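Side-chain contacts in CDA peptide synthetase I (Streptomyces coelicolor, PDB 5DU9), which belongs to the condensation-domain family of modular peptide synthetases, a two-lobed fold of the CoA-dependent acyltransferase clan: residues L53-A58 against A174-A179; T242-G247 against Q419-L424; V275-H280 against V429-E434. The protein carries 1 engineered substitution. One frame throughout, in Å; residues are numbered along the deposited sequence.

Interaction 1 joins two helices in the N-terminal lobe of the condensation domain, whereas interactions 2 and 3 lie together in the C-terminal lobe. The nearest atoms of interaction 1 lie about 23 Å from interaction 2 and about 30 Å from interaction 3, so neither touches it. Interactions 2 and 3 have centres about 15 Å apart and share helix 418-437, whose early turns meet strand 242-248 and whose later turns meet helix 267-283. They touch directly where Leu246 packs on Val429 and Leu424 on Phe278. The (2s)-2-amino-n-butyl-propanamide pocket, lined by residues such as His158 and Met308, takes no residue from any of the six segments.

Interaction 1: L53-A58 against A174-A179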
ATOM      1  N   LEU A  53       0.122  20.918  -9.375  1.00 25.68           N
ATOM      2  CA  LEU A  53       0.579  19.587  -9.756  1.00 22.05           C
ATOM      3  C   LEU A  53       1.901  19.682 -10.503  1.00 26.34           C
ATOM      4  O   LEU A  53       2.814  18.893 -10.272  1.00 26.19           O
ATOM      5  CB  LEU A  53      -0.458  18.865 -10.623  1.00 22.23           C
ATOM      6  CG  LEU A  53      -0.035  17.461 -11.083  1.00 20.41           C
ATOM      7  CD1 LEU A  53       0.242  16.551  -9.893  1.00 20.71           C
ATOM      8  CD2 LEU A  53      -1.074  16.830 -11.994  1.00 22.61           C
ATOM      9  N   ARG A  54       2.001  20.660 -11.396  1.00 28.78           N
ATOM     10  CA  ARG A  54       3.204  20.824 -12.200  1.00 25.65           C
ATOM     11  C   ARG A  54       4.407  21.102 -11.307  1.00 26.37           C
ATOM     12  O   ARG A  54       5.466  20.501 -11.484  1.00 28.05           O
ATOM     13  CB  ARG A  54       3.022  21.945 -13.224  1.00 29.14           C
ATOM     14  CG  ARG A  54       4.119  21.978 -14.276  1.00 40.85           C
ATOM     15  CD  ARG A  54       3.747  22.847 -15.465  1.00 44.69           C
ATOM     16  NE  ARG A  54       4.835  22.920 -16.438  1.00 58.96           N
ATOM     17  CZ  ARG A  54       5.037  22.042 -17.417  1.00 53.00           C
ATOM     18  NH1 ARG A  54       4.225  21.004 -17.577  1.00 40.08           N
ATOM     19  NH2 ARG A  54       6.060  22.202 -18.245  1.00 62.33           N
ATOM     20  N   LEU A  55       4.234  21.998 -10.340  1.00 28.39           N
ATOM     21  CA  LEU A  55       5.302  22.329  -9.400  1.00 27.55           C
ATOM     22  C   LEU A  55       5.656  21.126  -8.536  1.00 28.59           C
ATOM     23  O   LEU A  55       6.824  20.885  -8.236  1.00 28.38           O
ATOM     24  CB  LEU A  55       4.893  23.501  -8.509  1.00 30.66           C
ATOM     25  CG  LEU A  55       4.711  24.857  -9.193  1.00 32.35           C
ATOM     26  CD1 LEU A  55       4.088  25.851  -8.226  1.00 39.09           C
ATOM     27  CD2 LEU A  55       6.038  25.380  -9.713  1.00 39.19           C
ATOM     28  N   THR A  56       4.637  20.375  -8.136  1.00 25.33           N
ATOM     29  CA  THR A  56       4.837  19.226  -7.267  1.00 22.25           C
ATOM     30  C   THR A  56       5.611  18.137  -7.994  1.00 24.33           C
ATOM     31  O   THR A  56       6.582  17.597  -7.464  1.00 22.81           O
ATOM     32  CB  THR A  56       3.496  18.662  -6.767  1.00 21.51           C
ATOM     33  OG1 THR A  56       2.837  19.647  -5.959  1.00 24.05           O
ATOM     34  CG2 THR A  56       3.709  17.403  -5.939  1.00 19.94           C
ATOM     35  N   VAL A  57       5.174  17.807  -9.205  1.00 21.65           N
ATOM     36  CA  VAL A  57       5.846  16.785  -9.994  1.00 19.92           C
ATOM     37  C   VAL A  57       7.295  17.198 -10.250  1.00 21.52           C
ATOM     38  O   VAL A  57       8.213  16.403 -10.062  1.00 23.58           O
ATOM     39  CB  VAL A  57       5.113  16.527 -11.330  1.00 23.66           C
ATOM     40  CG1 VAL A  57       5.944  15.641 -12.255  1.00 21.54           C
ATOM     41  CG2 VAL A  57       3.764  15.876 -11.068  1.00 21.23           C
ATOM     42  N   ALA A  58       7.493  18.450 -10.650  1.00 23.27           N
ATOM     43  CA  ALA A  58       8.828  18.959 -10.954  1.00 27.34           C
ATOM     44  C   ALA A  58       9.806  18.743  -9.795  1.00 31.05           C
ATOM     45  O   ALA A  58      11.003  18.557 -10.015  1.00 27.31           O
ATOM     46  CB  ALA A  58       8.756  20.435 -11.306  1.00 27.39           C
ATOM     47  N   ALA A 174      -0.946  19.668  -1.637  1.00 21.84           N
ATOM     48  CA  ALA A 174      -1.791  20.585  -0.879  1.00 24.33           C
ATOM     49  C   ALA A 174      -1.007  21.817  -0.445  1.00 30.35           C
ATOM     50  O   ALA A 174      -1.509  22.936  -0.520  1.00 30.90           O
ATOM     51  CB  ALA A 174      -2.380  19.880   0.326  1.00 25.48           C
ATOM     52  N   GLU A 175       0.229  21.607  -0.003  1.00 24.94           N
ATOM     53  CA  GLU A 175       1.086  22.702   0.437  1.00 27.43           C
ATOM     54  C   GLU A 175       1.286  23.730  -0.672  1.00 30.46           C
ATOM     55  O   GLU A 175       1.178  24.935  -0.439  1.00 32.23           O
ATOM     56  CB  GLU A 175       2.441  22.162   0.897  1.00 27.59           C
ATOM     57  CG  GLU A 175       3.353  23.213   1.505  1.00 35.29           C
ATOM     58  CD  GLU A 175       4.663  22.630   1.991  1.00 38.98           C
ATOM     59  OE1 GLU A 175       5.260  21.816   1.256  1.00 36.46           O
ATOM     60  OE2 GLU A 175       5.092  22.981   3.111  1.00 42.69           O
ATOM     61  N   VAL A 176       1.577  23.250  -1.876  1.00 27.48           N
ATOM     62  CA  VAL A 176       1.774  24.135  -3.022  1.00 30.97           C
ATOM     63  C   VAL A 176       0.467  24.837  -3.389  1.00 32.08           C
ATOM     64  O   VAL A 176       0.460  26.032  -3.676  1.00 33.73           O
ATOM     65  CB  VAL A 176       2.315  23.363  -4.245  1.00 31.85           C
ATOM     66  CG1 VAL A 176       2.459  24.281  -5.454  1.00 33.27           C
ATOM     67  CG2 VAL A 176       3.660  22.723  -3.916  1.00 26.69           C
ATOM     68  N   TYR A 177      -0.633  24.090  -3.373  1.00 27.94           N
ATOM     69  CA  TYR A 177      -1.946  24.643  -3.708  1.00 28.76           C
ATOM     70  C   TYR A 177      -2.329  25.789  -2.773  1.00 31.39           C
ATOM     71  O   TYR A 177      -2.844  26.821  -3.217  1.00 32.84           O
ATOM     72  CB  TYR A 177      -3.018  23.551  -3.656  1.00 28.52           C
ATOM     73  CG  TYR A 177      -4.415  24.048  -3.968  1.00 28.37           C
ATOM     74  CD1 TYR A 177      -4.831  24.228  -5.281  1.00 29.44           C
ATOM     75  CD2 TYR A 177      -5.315  24.335  -2.950  1.00 30.48           C
ATOM     76  CE1 TYR A 177      -6.108  24.682  -5.575  1.00 30.11           C
ATOM     77  CE2 TYR A 177      -6.596  24.788  -3.233  1.00 29.51           C
ATOM     78  CZ  TYR A 177      -6.985  24.961  -4.547  1.00 31.14           C
ATOM     79  OH  TYR A 177      -8.253  25.410  -4.838  1.00 32.48           O
ATOM     80  N   ARG A 178      -2.080  25.611  -1.480  1.00 31.91           N
ATOM     81  CA  ARG A 178      -2.411  26.646  -0.503  1.00 36.04           C
ATOM     82  C   ARG A 178      -1.627  27.923  -0.781  1.00 43.14           C
ATOM     83  O   ARG A 178      -2.168  29.024  -0.691  1.00 41.56           O
ATOM     84  CB  ARG A 178      -2.134  26.166   0.925  1.00 33.30           C
ATOM     85  CG  ARG A 178      -3.084  25.082   1.419  1.00 35.42           C
ATOM     86  CD  ARG A 178      -2.979  24.887   2.926  1.00 39.13           C
ATOM     87  NE  ARG A 178      -1.601  24.707   3.381  1.00 37.50           N
ATOM     88  CZ  ARG A 178      -0.974  23.535   3.472  1.00 35.38           C
ATOM     89  NH1 ARG A 178      -1.588  22.407   3.129  1.00 29.83           N
ATOM     90  NH2 ARG A 178       0.278  23.491   3.906  1.00 34.34           N
ATOM     91  N   ALA A 179      -0.354  27.767  -1.129  1.00 35.52           N
ATOM     92  CA  ALA A 179       0.511  28.906  -1.412  1.00 39.62           C
ATOM     93  C   ALA A 179       0.039  29.664  -2.651  1.00 39.30           C
ATOM     94  O   ALA A 179      -0.037  30.893  -2.642  1.00 43.52           O
ATOM     95  CB  ALA A 179       1.952  28.446  -1.590  1.00 37.49           C
TER
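Val176 presents its two methyls to neighbouring residues of the facing helix, one overlapping the end of Leu55 and the other meeting the hydroxyl of Thr56. This is a helix-helix contact of the N-terminal lobe, in which the last turn of helix 46-58 lies beside helix 163-182. The closest CA pair, Thr56 and Val176, is 7.2 Å apart, and the valine methyls divide between the two residues opposite.

Its CG1, anti to the backbone N at chi1 177°, reaches the CD1 methyl of Leu55 at 3.6 Å; the same CG1 lies 4.0 Å from Leu55 CB, so it rests along the leucine as well as on its end. The Leu55 side chain is exposed, making this the solvent-side half of the contact. Thr56 and Val176 are both buried.

On that inner half, CG2 of Val176 sits 3.8 Å from Thr56 OG1. The hydroxyl is already engaged with its own helix: with chi1 at -64°, OG1 stands beside the backbone N and hydrogen-bonds to Ala52 O, one turn earlier. A polar atom can therefore face a methyl without being left unsatisfied. Ala52 also touches Val176, while Phe169, Arg172 and Leu173 close around Thr56 from the preceding turns of helix 163-182.

Next to the valine, Tyr177 packs on Val48 and Leu49, and its OH is hydrogen-bonded to Asp45 N, just before helix 46-58. Thr56 OG1 also lies 4.1 Å from Val176 CB.

Interaction 2: T242-G247 against Q419-L424; sequences TVRSLG and QDLTVL
Strand 242-247, carrying Thr242 and Arg244, runs 34° from parallel to helix 419-424, which bears Leu421 and Thr422, with axes 8.1 Å apart at closest approach. Backbone hydrogen bonds to Gly411, Phe409 and Val407 hold this edge strand in its sheet, and its alternating side chains put Thr242 and Arg244 on the helix side.

Leu421 CD1 pushes against the strand backbone, 3.3 Å from Thr242 O, and also touches CB and CG2 of that threonine. Farther along, the aliphatic part of Arg244 crosses Leu421 at about a right angle, with its CG 4.0 Å from Leu421 CB. The same CG is 3.8 Å from Thr422 OG1, a hydroxyl that makes a weak hydrogen bond to Gly418 O.

A bend at chi2, -64°, turns the guanidinium back along the strand. There NH1 donates to Val243 O at 2.9 Å with an N-H...O angle of 151°; the oxygen lies in the guanidinium plane, but the nitrogen sits above the carbonyl plane. Arg244 offers the helix its methylenes and directs one N-H to its own strand. Just beyond, Gln425 NE2 hydrogen-bonds to Arg244 O; the two segments themselves meet by van der Waals packing.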
ATOM      1  N   THR A 242      -9.462  -7.652  -8.079  1.00 20.53           N
ATOM      2  CA  THR A 242     -10.820  -7.166  -7.930  1.00 21.02           C
ATOM      3  C   THR A 242     -10.904  -6.597  -6.529  1.00 22.31           C
ATOM      4  O   THR A 242     -10.506  -7.261  -5.575  1.00 18.95           O
ATOM      5  CB  THR A 242     -11.856  -8.279  -8.122  1.00 22.28           C
ATOM      6  OG1 THR A 242     -11.725  -8.829  -9.438  1.00 24.12           O
ATOM      7  CG2 THR A 242     -13.267  -7.744  -7.931  1.00 22.88           C
ATOM      8  N   VAL A 243     -11.403  -5.372  -6.403  1.00 19.57           N
ATOM      9  CA  VAL A 243     -11.383  -4.673  -5.124  1.00 18.42           C
ATOM     10  C   VAL A 243     -12.798  -4.438  -4.622  1.00 18.94           C
ATOM     11  O   VAL A 243     -13.641  -3.889  -5.337  1.00 23.24           O
ATOM     12  CB  VAL A 243     -10.641  -3.322  -5.232  1.00 19.73           C
ATOM     13  CG1 VAL A 243     -10.573  -2.631  -3.878  1.00 19.74           C
ATOM     14  CG2 VAL A 243      -9.240  -3.528  -5.790  1.00 18.49           C
ATOM     15  N   ARG A 244     -13.057  -4.878  -3.394  1.00 18.35           N
ATOM     16  CA  ARG A 244     -14.324  -4.598  -2.736  1.00 19.84           C
ATOM     17  C   ARG A 244     -14.045  -3.882  -1.429  1.00 17.63           C
ATOM     18  O   ARG A 244     -13.223  -4.319  -0.618  1.00 17.57           O
ATOM     19  CB  ARG A 244     -15.124  -5.881  -2.506  1.00 23.32           C
ATOM     20  CG  ARG A 244     -15.699  -6.481  -3.786  1.00 21.00           C
ATOM     21  CD  ARG A 244     -16.728  -5.557  -4.439  1.00 23.10           C
ATOM     22  NE  ARG A 244     -17.262  -6.109  -5.683  1.00 31.23           N
ATOM     23  CZ  ARG A 244     -16.739  -5.905  -6.891  1.00 27.88           C
ATOM     24  NH1 ARG A 244     -15.652  -5.156  -7.044  1.00 27.54           N
ATOM     25  NH2 ARG A 244     -17.310  -6.453  -7.956  1.00 31.10           N
ATOM     26  N   SER A 245     -14.736  -2.764  -1.243  1.00 18.18           N
ATOM     27  CA  SER A 245     -14.454  -1.863  -0.136  1.00 17.04           C
ATOM     28  C   SER A 245     -15.649  -1.780   0.804  1.00 20.14           C
ATOM     29  O   SER A 245     -16.793  -1.689   0.363  1.00 22.70           O
ATOM     30  CB  SER A 245     -14.091  -0.477  -0.673  1.00 21.32           C
ATOM     31  OG  SER A 245     -13.685   0.382   0.375  1.00 28.17           O
ATOM     32  N   LEU A 246     -15.369  -1.821   2.102  1.00 19.75           N
ATOM     33  CA  LEU A 246     -16.403  -1.750   3.125  1.00 22.00           C
ATOM     34  C   LEU A 246     -16.069  -0.638   4.102  1.00 19.11           C
ATOM     35  O   LEU A 246     -15.012  -0.652   4.719  1.00 18.76           O
ATOM     36  CB  LEU A 246     -16.532  -3.085   3.862  1.00 23.13           C
ATOM     37  CG  LEU A 246     -17.471  -3.136   5.068  1.00 24.20           C
ATOM     38  CD1 LEU A 246     -18.892  -2.780   4.666  1.00 26.90           C
ATOM     39  CD2 LEU A 246     -17.426  -4.505   5.719  1.00 24.24           C
ATOM     40  N   GLY A 247     -16.971   0.329   4.223  1.00 20.85           N
ATOM     41  CA  GLY A 247     -16.808   1.409   5.180  1.00 21.38           C
ATOM     42  C   GLY A 247     -17.364   1.034   6.539  1.00 20.51           C
ATOM     43  O   GLY A 247     -18.510   0.583   6.645  1.00 20.48           O
ATOM     44  N   GLN A 419     -18.583 -10.773  -5.544  1.00 28.66           N
ATOM     45  CA  GLN A 419     -19.532 -11.177  -4.509  1.00 28.28           C
ATOM     46  C   GLN A 419     -18.844 -11.988  -3.413  1.00 26.10           C
ATOM     47  O   GLN A 419     -19.140 -11.818  -2.230  1.00 27.11           O
ATOM     48  CB  GLN A 419     -20.680 -11.988  -5.119  1.00 29.02           C
ATOM     49  N   ASP A 420     -17.928 -12.867  -3.807  1.00 26.59           N
ATOM     50  CA  ASP A 420     -17.170 -13.665  -2.847  1.00 28.20           C
ATOM     51  C   ASP A 420     -16.408 -12.780  -1.868  1.00 26.33           C
ATOM     52  O   ASP A 420     -16.380 -13.043  -0.663  1.00 24.76           O
ATOM     53  CB  ASP A 420     -16.180 -14.585  -3.560  1.00 28.40           C
ATOM     54  CG  ASP A 420     -16.850 -15.519  -4.543  1.00 34.37           C
ATOM     55  OD1 ASP A 420     -18.034 -15.860  -4.338  1.00 43.24           O
ATOM     56  OD2 ASP A 420     -16.183 -15.914  -5.521  1.00 36.85           O
ATOM     57  N   LEU A 421     -15.780 -11.733  -2.394  1.00 22.86           N
ATOM     58  CA  LEU A 421     -14.981 -10.837  -1.567  1.00 20.67           C
ATOM     59  C   LEU A 421     -15.873 -10.062  -0.608  1.00 20.38           C
ATOM     60  O   LEU A 421     -15.508  -9.845   0.544  1.00 20.28           O
ATOM     61  CB  LEU A 421     -14.168  -9.874  -2.440  1.00 20.17           C
ATOM     62  CG  LEU A 421     -13.043 -10.523  -3.252  1.00 22.23           C
ATOM     63  CD1 LEU A 421     -12.527  -9.569  -4.319  1.00 22.50           C
ATOM     64  CD2 LEU A 421     -11.906 -10.964  -2.341  1.00 19.84           C
ATOM     65  N   THR A 422     -17.048  -9.660  -1.084  1.00 23.83           N
ATOM     66  CA  THR A 422     -18.008  -8.946  -0.249  1.00 22.05           C
ATOM     67  C   THR A 422     -18.442  -9.818   0.928  1.00 21.66           C
ATOM     68  O   THR A 422     -18.462  -9.369   2.071  1.00 23.15           O
ATOM     69  CB  THR A 422     -19.242  -8.508  -1.070  1.00 33.09           C
ATOM     70  OG1 THR A 422     -18.845  -7.516  -2.023  1.00 30.56           O
ATOM     71  CG2 THR A 422     -20.334  -7.923  -0.174  1.00 33.75           C
ATOM     72  N   VAL A 423     -18.774 -11.072   0.642  1.00 25.06           N
ATOM     73  CA  VAL A 423     -19.189 -12.010   1.679  1.00 22.87           C
ATOM     74  C   VAL A 423     -18.068 -12.257   2.689  1.00 24.34           C
ATOM     75  O   VAL A 423     -18.290 -12.210   3.899  1.00 23.23           O
ATOM     76  CB  VAL A 423     -19.636 -13.349   1.061  1.00 29.51           C
ATOM     77  CG1 VAL A 423     -19.929 -14.375   2.134  1.00 29.95           C
ATOM     78  CG2 VAL A 423     -20.873 -13.134   0.220  1.00 32.14           C
ATOM     79  N   LEU A 424     -16.867 -12.519   2.186  1.00 21.57           N
ATOM     80  CA  LEU A 424     -15.715 -12.814   3.032  1.00 19.74           C
ATOM     81  C   LEU A 424     -15.367 -11.650   3.952  1.00 18.42           C
ATOM     82  O   LEU A 424     -15.068 -11.823   5.136  1.00 19.91           O
ATOM     83  CB  LEU A 424     -14.508 -13.147   2.157  1.00 19.95           C
ATOM     84  CG  LEU A 424     -13.333 -13.842   2.833  1.00 31.34           C
ATOM     85  CD1 LEU A 424     -13.714 -15.254   3.230  1.00 35.47           C
ATOM     86  CD2 LEU A 424     -12.140 -13.849   1.898  1.00 34.46           C
TER

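Interaction 3: V275-H280 against V429-E434; sequences VAAFLH and VRFLAE
Phe431 sets its CE2 and CD2 carbons against the backbone of helix 275-280 at Ala277 and Phe278, and all three residues are buried. The CE2 atom of Phe431 lies 3.8 Å from both the N and the CA of Phe278, and it is equally close, 3.8 Å, to Ala277 O. The ring thus leans on the main chain of the facing helix as much as on its side chains.

The two aromatics meet at 3.9 Å, from Phe278 CD1 to Phe431 CD2. That Phe431 carbon sits in the plane of the Phe278 ring, at its edge. Both rings leave their helices with CG anti to the backbone N; for Phe431, chi1 of -168° extends the ring across the gap, where the CA atoms of Phe278 and Phe431 are 7.1 Å apart. Phe278 also makes an edge-to-face stack with Phe428, one turn before Phe431, so two phenylalanines of the same helix engage it. Beside this pair, Ala277 CB gives a small surface 4.2 Å from Phe431 CE2, and Leu435 continues the packing on the alanine.

The solvent side of helix 429-434 is looser and takes no part in this packing. Glu434 is exposed there, and the partly exposed Arg430 sends its NH2 to Thr450 O at the chain terminus.

On the sides turned from each other, Val429 packs on Leu248 of strand 242-248, while Val275 touches Val290 of strand 287-294. The arrangement is a pair of neighbouring helices layered on beta strands, the alpha/beta architecture of the C-terminal lobe in condensation domains.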
ATOM      1  N   VAL A 275      -6.882 -11.399  11.795  1.00 12.12           N
ATOM      2  CA  VAL A 275      -6.762 -12.146  10.549  1.00 12.48           C
ATOM      3  C   VAL A 275      -6.228 -13.550  10.833  1.00 13.33           C
ATOM      4  O   VAL A 275      -6.740 -14.528  10.303  1.00 14.21           O
ATOM      5  CB  VAL A 275      -5.849 -11.425   9.530  1.00 12.15           C
ATOM      6  CG1 VAL A 275      -5.696 -12.260   8.266  1.00 13.76           C
ATOM      7  CG2 VAL A 275      -6.413 -10.061   9.181  1.00 14.03           C
ATOM      8  N   ALA A 276      -5.208 -13.652  11.680  1.00 13.75           N
ATOM      9  CA  ALA A 276      -4.647 -14.953  12.033  1.00 13.90           C
ATOM     10  C   ALA A 276      -5.705 -15.856  12.660  1.00 14.36           C
ATOM     11  O   ALA A 276      -5.815 -17.030  12.316  1.00 15.52           O
ATOM     12  CB  ALA A 276      -3.469 -14.783  12.981  1.00 13.57           C
ATOM     13  N   ALA A 277      -6.480 -15.299  13.586  1.00 14.17           N
ATOM     14  CA  ALA A 277      -7.543 -16.043  14.249  1.00 15.01           C
ATOM     15  C   ALA A 277      -8.626 -16.459  13.259  1.00 15.77           C
ATOM     16  O   ALA A 277      -9.152 -17.570  13.327  1.00 16.72           O
ATOM     17  CB  ALA A 277      -8.145 -15.207  15.370  1.00 14.70           C
ATOM     18  N   PHE A 278      -8.953 -15.557  12.340  1.00 15.19           N
ATOM     19  CA  PHE A 278      -9.943 -15.827  11.299  1.00 15.87           C
ATOM     20  C   PHE A 278      -9.504 -16.984  10.402  1.00 16.65           C
ATOM     21  O   PHE A 278     -10.288 -17.887  10.104  1.00 17.77           O
ATOM     22  CB  PHE A 278     -10.177 -14.564  10.465  1.00 15.21           C
ATOM     23  CG  PHE A 278     -11.184 -14.734   9.361  1.00 16.18           C
ATOM     24  CD1 PHE A 278     -12.535 -14.843   9.647  1.00 17.81           C
ATOM     25  CD2 PHE A 278     -10.782 -14.764   8.038  1.00 21.30           C
ATOM     26  CE1 PHE A 278     -13.466 -14.991   8.635  1.00 17.60           C
ATOM     27  CE2 PHE A 278     -11.709 -14.913   7.019  1.00 21.46           C
ATOM     28  CZ  PHE A 278     -13.053 -15.028   7.322  1.00 18.83           C
ATOM     29  N   LEU A 279      -8.246 -16.955   9.975  1.00 16.19           N
ATOM     30  CA  LEU A 279      -7.706 -18.020   9.142  1.00 17.00           C
ATOM     31  C   LEU A 279      -7.700 -19.336   9.907  1.00 18.02           C
ATOM     32  O   LEU A 279      -8.070 -20.373   9.367  1.00 20.56           O
ATOM     33  CB  LEU A 279      -6.290 -17.681   8.670  1.00 16.36           C
ATOM     34  CG  LEU A 279      -6.162 -16.490   7.720  1.00 17.17           C
ATOM     35  CD1 LEU A 279      -4.702 -16.275   7.357  1.00 17.45           C
ATOM     36  CD2 LEU A 279      -7.008 -16.664   6.474  1.00 21.93           C
ATOM     37  N   HIS A 280      -7.282 -19.288  11.168  1.00 17.66           N
ATOM     38  CA  HIS A 280      -7.240 -20.487  12.001  1.00 18.68           C
ATOM     39  C   HIS A 280      -8.627 -21.093  12.205  1.00 19.72           C
ATOM     40  O   HIS A 280      -8.806 -22.307  12.100  1.00 21.03           O
ATOM     41  CB  HIS A 280      -6.613 -20.170  13.361  1.00 18.12           C
ATOM     42  CG  HIS A 280      -6.827 -21.245  14.382  1.00 19.77           C
ATOM     43  ND1 HIS A 280      -6.162 -22.450  14.342  1.00 22.64           N
ATOM     44  CD2 HIS A 280      -7.637 -21.295  15.464  1.00 20.40           C
ATOM     45  CE1 HIS A 280      -6.553 -23.199  15.360  1.00 27.10           C
ATOM     46  NE2 HIS A 280      -7.448 -22.522  16.055  1.00 23.86           N
ATOM     47  N   VAL A 429     -14.955  -9.044   9.232  1.00 17.31           N
ATOM     48  CA  VAL A 429     -15.121  -7.889  10.108  1.00 15.10           C
ATOM     49  C   VAL A 429     -16.018  -8.232  11.303  1.00 16.11           C
ATOM     50  O   VAL A 429     -15.779  -7.748  12.411  1.00 18.18           O
ATOM     51  CB  VAL A 429     -15.698  -6.673   9.346  1.00 18.58           C
ATOM     52  CG1 VAL A 429     -16.087  -5.553  10.311  1.00 33.93           C
ATOM     53  CG2 VAL A 429     -14.681  -6.152   8.340  1.00 17.87           C
ATOM     54  N   ARG A 430     -17.034  -9.067  11.091  1.00 17.09           N
ATOM     55  CA  ARG A 430     -17.906  -9.480  12.190  1.00 19.36           C
ATOM     56  C   ARG A 430     -17.123 -10.301  13.217  1.00 19.50           C
ATOM     57  O   ARG A 430     -17.258 -10.100  14.425  1.00 19.45           O
ATOM     58  CB  ARG A 430     -19.104 -10.282  11.673  1.00 19.43           C
ATOM     59  CG  ARG A 430     -19.988 -10.846  12.783  1.00 31.28           C
ATOM     60  CD  ARG A 430     -21.279 -11.449  12.243  1.00 44.14           C
ATOM     61  NE  ARG A 430     -21.042 -12.368  11.134  1.00 45.50           N
ATOM     62  CZ  ARG A 430     -21.972 -13.148  10.591  1.00 43.59           C
ATOM     63  NH1 ARG A 430     -23.216 -13.133  11.056  1.00 36.90           N
ATOM     64  NH2 ARG A 430     -21.658 -13.950   9.583  1.00 50.78           N
ATOM     65  N   PHE A 431     -16.299 -11.225  12.733  1.00 16.78           N
ATOM     66  CA  PHE A 431     -15.489 -12.060  13.611  1.00 16.56           C
ATOM     67  C   PHE A 431     -14.455 -11.214  14.357  1.00 15.50           C
ATOM     68  O   PHE A 431     -14.289 -11.352  15.570  1.00 16.46           O
ATOM     69  CB  PHE A 431     -14.804 -13.165  12.801  1.00 20.93           C
ATOM     70  CG  PHE A 431     -14.167 -14.244  13.641  1.00 18.15           C
ATOM     71  CD1 PHE A 431     -14.933 -15.030  14.488  1.00 17.86           C
ATOM     72  CD2 PHE A 431     -12.806 -14.487  13.560  1.00 18.78           C
ATOM     73  CE1 PHE A 431     -14.347 -16.033  15.250  1.00 21.92           C
ATOM     74  CE2 PHE A 431     -12.221 -15.487  14.317  1.00 16.58           C
ATOM     75  CZ  PHE A 431     -12.992 -16.258  15.160  1.00 17.54           C
ATOM     76  N   LEU A 432     -13.771 -10.335  13.626  1.00 14.77           N
ATOM     77  CA  LEU A 432     -12.805  -9.411  14.212  1.00 14.16           C
ATOM     78  C   LEU A 432     -13.416  -8.596  15.352  1.00 15.22           C
ATOM     79  O   LEU A 432     -12.825  -8.470  16.420  1.00 16.27           O
ATOM     80  CB  LEU A 432     -12.253  -8.474  13.132  1.00 16.73           C
ATOM     81  CG  LEU A 432     -11.321  -7.348  13.587  1.00 14.50           C
ATOM     82  CD1 LEU A 432     -10.047  -7.911  14.187  1.00 15.59           C
ATOM     83  CD2 LEU A 432     -11.000  -6.406  12.432  1.00 15.75           C
ATOM     84  N   ALA A 433     -14.603  -8.047  15.120  1.00 15.86           N
ATOM     85  CA  ALA A 433     -15.264  -7.209  16.114  1.00 18.39           C
ATOM     86  C   ALA A 433     -15.641  -8.006  17.360  1.00 15.43           C
ATOM     87  O   ALA A 433     -15.568  -7.494  18.478  1.00 18.15           O
ATOM     88  CB  ALA A 433     -16.499  -6.555  15.514  1.00 17.16           C
ATOM     89  N   GLU A 434     -16.055  -9.255  17.163  1.00 16.09           N
ATOM     90  CA  GLU A 434     -16.399 -10.135  18.275  1.00 17.60           C
ATOM     91  C   GLU A 434     -15.167 -10.467  19.120  1.00 16.21           C
ATOM     92  O   GLU A 434     -15.226 -10.478  20.351  1.00 19.15           O
ATOM     93  CB  GLU A 434     -17.040 -11.422  17.752  1.00 22.16           C
ATOM     94  CG  GLU A 434     -17.592 -12.338  18.836  1.00 25.24           C
ATOM     95  CD  GLU A 434     -18.847 -11.788  19.492  1.00 41.73           C
ATOM     96  OE1 GLU A 434     -19.546 -10.968  18.861  1.00 45.49           O
ATOM     97  OE2 GLU A 434     -19.131 -12.177  20.645  1.00 49.92           O
TER